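Local structure of dTDP-4-dehydrorhamnose 3-epimerase (2C0Z) at residues Asp37-Asp42 against Ala80-Cys85; Gly16-Trp21 against Pro193-Cys198. The protein catalyses the 3-epimerisation of dTDP-6-deoxy-D-xylo-4-hexulose, acting together with NovU to make the deoxysugar precursor needed for novobiocin biosynthesis. All coordinates share one frame; numbering follows the deposited sequence.

Contact 1. Residues Asp37-Asp42 against Ala80-Cys85; sequences DWYHVD and AKYVTC
The rings of W38, Y39 and Y82 form an aromatic cluster in this RmlC-like cupin. Y39 turns its CD1 edge to one face of Y82, an edge-to-face pair with planes at 85° and CD1 3.6 Å from Y82 CZ. At the edge of that same phenol, in its plane, sits the carbonyl oxygen of W38. The indole takes the T84 methyl on one face: CG2 approaches CZ3 of W38 to 3.5 Å, a CH-pi contact displaced from the middle of the six-membered ring. W38 and Y82 themselves meet obliquely, CE3 to CE1 at 3.7 Å.

Strands 33-40 and 81-87 run antiparallel here, but their segment axes are 9.2 Å apart, too far for backbone pairing, so buried side chains join them. Y82 crosses the gap with its CG trans to the backbone N (chi1 -165°), which carries the hydroxyl to strand 33-40. T84 meets the indole chiefly with its methyl, while OG1 is turned to R118 O, its hydrogen-bond partner. Y39 OH is held by L52 N, and D37, Y39 and H40 pair antiparallel with a strand of the second subunit, so the sheet runs on across the interface. D37 and K81 probably bind substrate, as in related epimerases.

Y82 OH donates to a lone pair of W38 O at 2.6 Å, in the carbonyl plane, while a water bridges this hydroxyl (3.0 Å from Y82 OH) to H40 N.

Contact 2. Residues Gly16-Trp21 against Pro193-Cys198; sequences GIEGVW and PTYATC. With EDO (1,2-ethanediol), chain E.
E18 reaches across to Y195 from the loop that leads into strand 20-30, and the two side chains make the whole contact. At the start of that loop, G16 has its N bound by E108 OE1. I17 follows, burying its side chain against V94 and I126 while its carbonyl points back into the turn.

E18 comes next. With CG opposite the backbone N (chi1 175°) and the chain extended beyond it, the carboxylate stands well out from the loop. OE1 meets Y195 at the ring edge, in the ring plane, and accepts a very short hydrogen bond from Y195 OH, 2.5 Å from OH to OE1. The two side chains cross at about a right angle, and the carboxylate is turned 58° from the ring. E18 O is bound by R98 NH2.

I17 to V20 form a type II beta turn, closed by V20 N to I17 O at 3.1 Å; G19 sits at its third position with a positive phi of 95°. The turn opens the strand of the cupin sheet that pairs with 119-122. An ethanediol, probably from the crystallisation liquor, nestles against it: G19 N donates to its O1 at 3.1 Å and more weakly to O2, and V20 N also gives O2 a weak bond. O2 in turn donates to V20 O at 2.8 Å. C2 of the diol lies over one face of the W21 indole.

On the other segment, Y195 begins the short helix 195-198. T194 is its N-cap, OG1 taking a weak bond from T197 N at 3.4 Å, and backbone bonds from P193 and Y195 to V99 hold this C-terminal piece to the body of the subunit.

From the N terminus the chain first passes through 16-21, the turn that starts strand 20-30, and then doubles back as strand 33-40, which carries 37-42. Helix 41-48 and two further strands intervene before 80-85 returns, where contact 1 closes its loop of 37 residues. Contact 2 closes a far longer one, of 171 residues, only when 193-198 arrives near the end of the modelled chain, and it encloses contact 1 without crossing it. Their nearest atoms are about 7 Å apart. Both reach the same curled sheet through neighbouring strands: contact 1 ties its 33-40 arm to strand 81-87, and contact 2 joins helix 195-198 to the turn that leads into strand 20-30.

Contact 1. Residues Asp37-Asp42 against Ala80-Cys85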
loop_
_atom_site.group_PDB
_atom_site.type_symbol
_atom_site.label_atom_id
_atom_site.label_comp_id
_atom_site.label_asym_id
_atom_site.label_seq_id
_atom_site.Cartn_x
_atom_site.Cartn_y
_atom_site.Cartn_z
ATOM N N ASP A 37 5.023 8.497 5.499
ATOM C CA ASP A 37 4.611 8.778 4.116
ATOM C C ASP A 37 5.585 7.982 3.254
ATOM O O ASP A 37 6.791 8.264 3.268
ATOM C CB ASP A 37 4.750 10.257 3.689
ATOM C CG ASP A 37 3.931 11.232 4.521
ATOM O OD1 ASP A 37 2.934 10.849 5.134
ATOM O OD2 ASP A 37 4.237 12.452 4.602
ATOM N N TRP A 38 5.098 6.996 2.512
ATOM C CA TRP A 38 5.965 6.218 1.625
ATOM C C TRP A 38 5.804 6.498 0.125
ATOM O O TRP A 38 6.574 5.967 -0.673
ATOM C CB TRP A 38 5.886 4.707 1.897
ATOM C CG TRP A 38 4.584 4.030 1.700
ATOM C CD1 TRP A 38 3.484 4.123 2.487
ATOM C CD2 TRP A 38 4.255 3.106 0.672
ATOM N NE1 TRP A 38 2.493 3.295 2.023
ATOM C CE2 TRP A 38 2.938 2.665 0.896
ATOM C CE3 TRP A 38 4.947 2.587 -0.421
ATOM C CZ2 TRP A 38 2.296 1.747 0.047
ATOM C CZ3 TRP A 38 4.306 1.690 -1.254
ATOM C CH2 TRP A 38 3.009 1.264 -1.009
ATOM N N TYR A 39 4.798 7.310 -0.235
ATOM C CA TYR A 39 4.664 7.847 -1.599
ATOM C C TYR A 39 4.075 9.235 -1.475
ATOM O O TYR A 39 3.129 9.439 -0.725
ATOM C CB TYR A 39 3.694 7.004 -2.463
ATOM C CG TYR A 39 3.461 7.623 -3.832
ATOM C CD1 TYR A 39 4.388 7.447 -4.859
ATOM C CD2 TYR A 39 2.371 8.446 -4.069
ATOM C CE1 TYR A 39 4.201 8.063 -6.110
ATOM C CE2 TYR A 39 2.196 9.062 -5.275
ATOM C CZ TYR A 39 3.123 8.866 -6.298
ATOM O OH TYR A 39 2.938 9.486 -7.528
ATOM N N HIS A 40 4.636 10.189 -2.192
ATOM C CA HIS A 40 4.096 11.546 -2.246
ATOM C C HIS A 40 4.199 12.079 -3.671
ATOM O O HIS A 40 5.283 12.120 -4.235
ATOM C CB HIS A 40 4.870 12.467 -1.308
ATOM C CG HIS A 40 4.269 13.815 -1.129
ATOM N ND1 HIS A 40 4.503 14.864 -2.001
ATOM C CD2 HIS A 40 3.456 14.293 -0.162
ATOM C CE1 HIS A 40 3.882 15.943 -1.546
ATOM N NE2 HIS A 40 3.227 15.624 -0.444
ATOM N N VAL A 41 3.057 12.412 -4.254
ATOM C CA VAL A 41 3.008 12.686 -5.700
ATOM C C VAL A 41 3.920 13.844 -6.134
ATOM O O VAL A 41 4.530 13.779 -7.202
ATOM C CB VAL A 41 1.569 12.919 -6.174
ATOM C CG1 VAL A 41 0.966 14.167 -5.546
ATOM C CG2 VAL A 41 1.522 12.951 -7.731
ATOM N N ASP A 42 4.023 14.889 -5.322
ATOM C CA ASP A 42 4.832 16.043 -5.736
ATOM C C ASP A 42 6.310 15.682 -5.734
ATOM O O ASP A 42 7.047 15.981 -6.706
ATOM C CB ASP A 42 4.555 17.261 -4.870
ATOM C CG ASP A 42 3.108 17.676 -4.885
ATOM O OD1 ASP A 42 2.448 17.586 -5.942
ATOM O OD2 ASP A 42 2.575 18.127 -3.868
ATOM N N ALA A 80 5.176 -0.116 -14.739
ATOM C CA ALA A 80 6.069 0.350 -13.688
ATOM C C ALA A 80 5.517 -0.098 -12.348
ATOM O O ALA A 80 4.323 -0.259 -12.203
ATOM C CB ALA A 80 6.141 1.827 -13.712
ATOM N N LYS A 81 6.408 -0.293 -11.388
ATOM C CA LYS A 81 6.025 -0.825 -10.077
ATOM C C LYS A 81 6.705 -0.028 -8.981
ATOM O O LYS A 81 7.851 0.385 -9.119
ATOM C CB LYS A 81 6.468 -2.296 -9.921
ATOM C CG LYS A 81 5.669 -3.306 -10.656
ATOM C CD LYS A 81 6.160 -4.729 -10.245
ATOM C CE LYS A 81 4.993 -5.649 -10.012
ATOM N NZ LYS A 81 3.925 -5.449 -11.029
ATOM N N TYR A 82 6.005 0.117 -7.868
ATOM C CA TYR A 82 6.482 0.826 -6.687
ATOM C C TYR A 82 6.270 -0.117 -5.532
ATOM O O TYR A 82 5.138 -0.403 -5.153
ATOM C CB TYR A 82 5.681 2.125 -6.577
ATOM C CG TYR A 82 6.200 3.202 -5.654
ATOM C CD1 TYR A 82 5.935 3.147 -4.306
ATOM C CD2 TYR A 82 6.937 4.274 -6.136
ATOM C CE1 TYR A 82 6.387 4.139 -3.439
ATOM C CE2 TYR A 82 7.383 5.266 -5.301
ATOM C CZ TYR A 82 7.095 5.205 -3.936
ATOM O OH TYR A 82 7.518 6.228 -3.130
ATOM N N VAL A 83 7.371 -0.615 -4.984
ATOM C CA VAL A 83 7.368 -1.742 -4.066
ATOM C C VAL A 83 7.936 -1.396 -2.702
ATOM O O VAL A 83 8.966 -0.734 -2.603
ATOM C CB VAL A 83 8.012 -3.008 -4.671
ATOM C CG1 VAL A 83 9.485 -2.824 -4.932
ATOM C CG2 VAL A 83 7.755 -4.233 -3.793
ATOM N N THR A 84 7.285 -1.908 -1.645
ATOM C CA THR A 84 7.804 -1.766 -0.300
ATOM C C THR A 84 7.504 -2.984 0.548
ATOM O O THR A 84 6.602 -3.762 0.232
ATOM C CB THR A 84 7.226 -0.479 0.337
ATOM O OG1 THR A 84 7.986 -0.122 1.477
ATOM C CG2 THR A 84 5.816 -0.646 0.859
ATOM N N CYS A 85 8.284 -3.196 1.594
ATOM C CA CYS A 85 8.013 -4.299 2.519
ATOM C C CYS A 85 7.376 -3.757 3.780
ATOM O O CYS A 85 7.946 -2.909 4.463
ATOM C CB CYS A 85 9.285 -5.056 2.832
ATOM S SG CYS A 85 9.083 -6.343 4.095
HETATM O O HOH W 1 7.404 9.219 -3.244
#

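Contact 2. Residues Gly16-Trp21 against Pro193-Cys198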
loop_
_atom_site.group_PDB
_atom_site.type_symbol
_atom_site.label_atom_id
_atom_site.label_comp_id
_atom_site.label_asym_id
_atom_site.label_seq_id
_atom_site.Cartn_x
_atom_site.Cartn_y
_atom_site.Cartn_z
ATOM N N GLY A 16 21.599 2.170 -9.553
ATOM C CA GLY A 16 22.557 2.087 -10.640
ATOM C C GLY A 16 22.014 1.779 -12.031
ATOM O O GLY A 16 22.745 1.831 -13.017
ATOM N N ILE A 17 20.735 1.434 -12.108
ATOM C CA ILE A 17 20.020 1.139 -13.326
ATOM C C ILE A 17 19.100 2.307 -13.622
ATOM O O ILE A 17 18.285 2.690 -12.772
ATOM C CB ILE A 17 19.196 -0.126 -13.148
ATOM C CG1 ILE A 17 20.129 -1.327 -12.954
ATOM C CG2 ILE A 17 18.254 -0.304 -14.332
ATOM C CD1 ILE A 17 19.405 -2.596 -12.589
ATOM N N GLU A 18 19.239 2.894 -14.798
ATOM C CA GLU A 18 18.437 4.038 -15.204
ATOM C C GLU A 18 16.969 3.667 -15.174
ATOM O O GLU A 18 16.568 2.646 -15.708
ATOM C CB GLU A 18 18.823 4.482 -16.613
ATOM C CG GLU A 18 17.977 5.592 -17.207
ATOM C CD GLU A 18 18.257 5.823 -18.687
ATOM O OE1 GLU A 18 18.881 4.971 -19.371
ATOM O OE2 GLU A 18 17.846 6.889 -19.175
ATOM N N GLY A 19 16.165 4.507 -14.546
ATOM C CA GLY A 19 14.753 4.231 -14.397
ATOM C C GLY A 19 14.365 3.578 -13.089
ATOM O O GLY A 19 13.163 3.317 -12.846
ATOM N N VAL A 20 15.341 3.334 -12.227
ATOM C CA VAL A 20 15.109 2.696 -10.926
ATOM C C VAL A 20 15.541 3.655 -9.828
ATOM O O VAL A 20 16.626 4.219 -9.896
ATOM C CB VAL A 20 15.832 1.339 -10.733
ATOM C CG1 VAL A 20 15.497 0.749 -9.370
ATOM C CG2 VAL A 20 15.443 0.383 -11.827
ATOM N N TRP A 21 14.662 3.864 -8.853
ATOM C CA TRP A 21 14.895 4.797 -7.724
ATOM C C TRP A 21 14.595 4.108 -6.412
ATOM O O TRP A 21 13.712 3.246 -6.328
ATOM C CB TRP A 21 13.963 6.008 -7.802
ATOM C CG TRP A 21 14.162 6.924 -8.974
ATOM C CD1 TRP A 21 13.866 6.672 -10.283
ATOM C CD2 TRP A 21 14.717 8.251 -8.942
ATOM N NE1 TRP A 21 14.176 7.767 -11.060
ATOM C CE2 TRP A 21 14.715 8.739 -10.265
ATOM C CE3 TRP A 21 15.211 9.072 -7.937
ATOM C CZ2 TRP A 21 15.182 10.005 -10.608
ATOM C CZ3 TRP A 21 15.681 10.358 -8.279
ATOM C CH2 TRP A 21 15.667 10.799 -9.600
ATOM N N PRO A 193 12.358 -6.847 -23.590
ATOM C CA PRO A 193 12.153 -5.459 -23.939
ATOM C C PRO A 193 13.408 -4.858 -24.592
ATOM O O PRO A 193 14.487 -5.309 -24.274
ATOM C CB PRO A 193 11.911 -4.795 -22.573
ATOM C CG PRO A 193 11.589 -5.877 -21.648
ATOM C CD PRO A 193 12.325 -7.053 -22.127
ATOM N N THR A 194 13.255 -3.849 -25.450
ATOM C CA THR A 194 14.394 -3.126 -25.988
ATOM C C THR A 194 14.522 -1.769 -25.295
ATOM O O THR A 194 13.539 -1.106 -24.994
ATOM C CB THR A 194 14.339 -2.989 -27.525
ATOM O OG1 THR A 194 13.453 -1.936 -27.902
ATOM C CG2 THR A 194 13.789 -4.257 -28.154
ATOM N N TYR A 195 15.748 -1.375 -25.007
ATOM C CA TYR A 195 16.007 -0.118 -24.327
ATOM C C TYR A 195 15.446 1.078 -25.101
ATOM O O TYR A 195 14.819 1.949 -24.500
ATOM C CB TYR A 195 17.509 -0.007 -24.113
ATOM C CG TYR A 195 18.003 1.248 -23.464
ATOM C CD1 TYR A 195 17.627 1.603 -22.163
ATOM C CD2 TYR A 195 18.889 2.071 -24.134
ATOM C CE1 TYR A 195 18.098 2.746 -21.572
ATOM C CE2 TYR A 195 19.365 3.214 -23.544
ATOM C CZ TYR A 195 18.973 3.552 -22.282
ATOM O OH TYR A 195 19.467 4.707 -21.737
ATOM N N ALA A 196 15.608 1.095 -26.419
ATOM C CA ALA A 196 15.078 2.219 -27.218
ATOM C C ALA A 196 13.568 2.396 -27.024
ATOM O O ALA A 196 13.074 3.525 -26.908
ATOM C CB ALA A 196 15.386 2.008 -28.696
ATOM N N THR A 197 12.854 1.271 -26.994
ATOM C CA THR A 197 11.405 1.247 -26.834
ATOM C C THR A 197 11.023 1.733 -25.443
ATOM O O THR A 197 10.083 2.492 -25.276
ATOM C CB THR A 197 10.871 -0.184 -27.072
ATOM O OG1 THR A 197 11.142 -0.589 -28.411
ATOM C CG2 THR A 197 9.354 -0.269 -26.981
ATOM N N CYS A 198 11.777 1.322 -24.431
ATOM C CA CYS A 198 11.443 1.735 -23.068
ATOM C C CYS A 198 11.686 3.230 -22.899
ATOM O O CYS A 198 10.911 3.896 -22.219
ATOM C CB CYS A 198 12.246 0.944 -22.037
ATOM S SG CYS A 198 11.894 -0.806 -22.084
HETATM C C1 EDO E . 17.482 8.020 -12.965
HETATM O O1 EDO E . 17.292 7.392 -14.215
HETATM C C2 EDO E . 16.924 7.008 -11.977
HETATM O O2 EDO E . 17.611 5.779 -12.025
#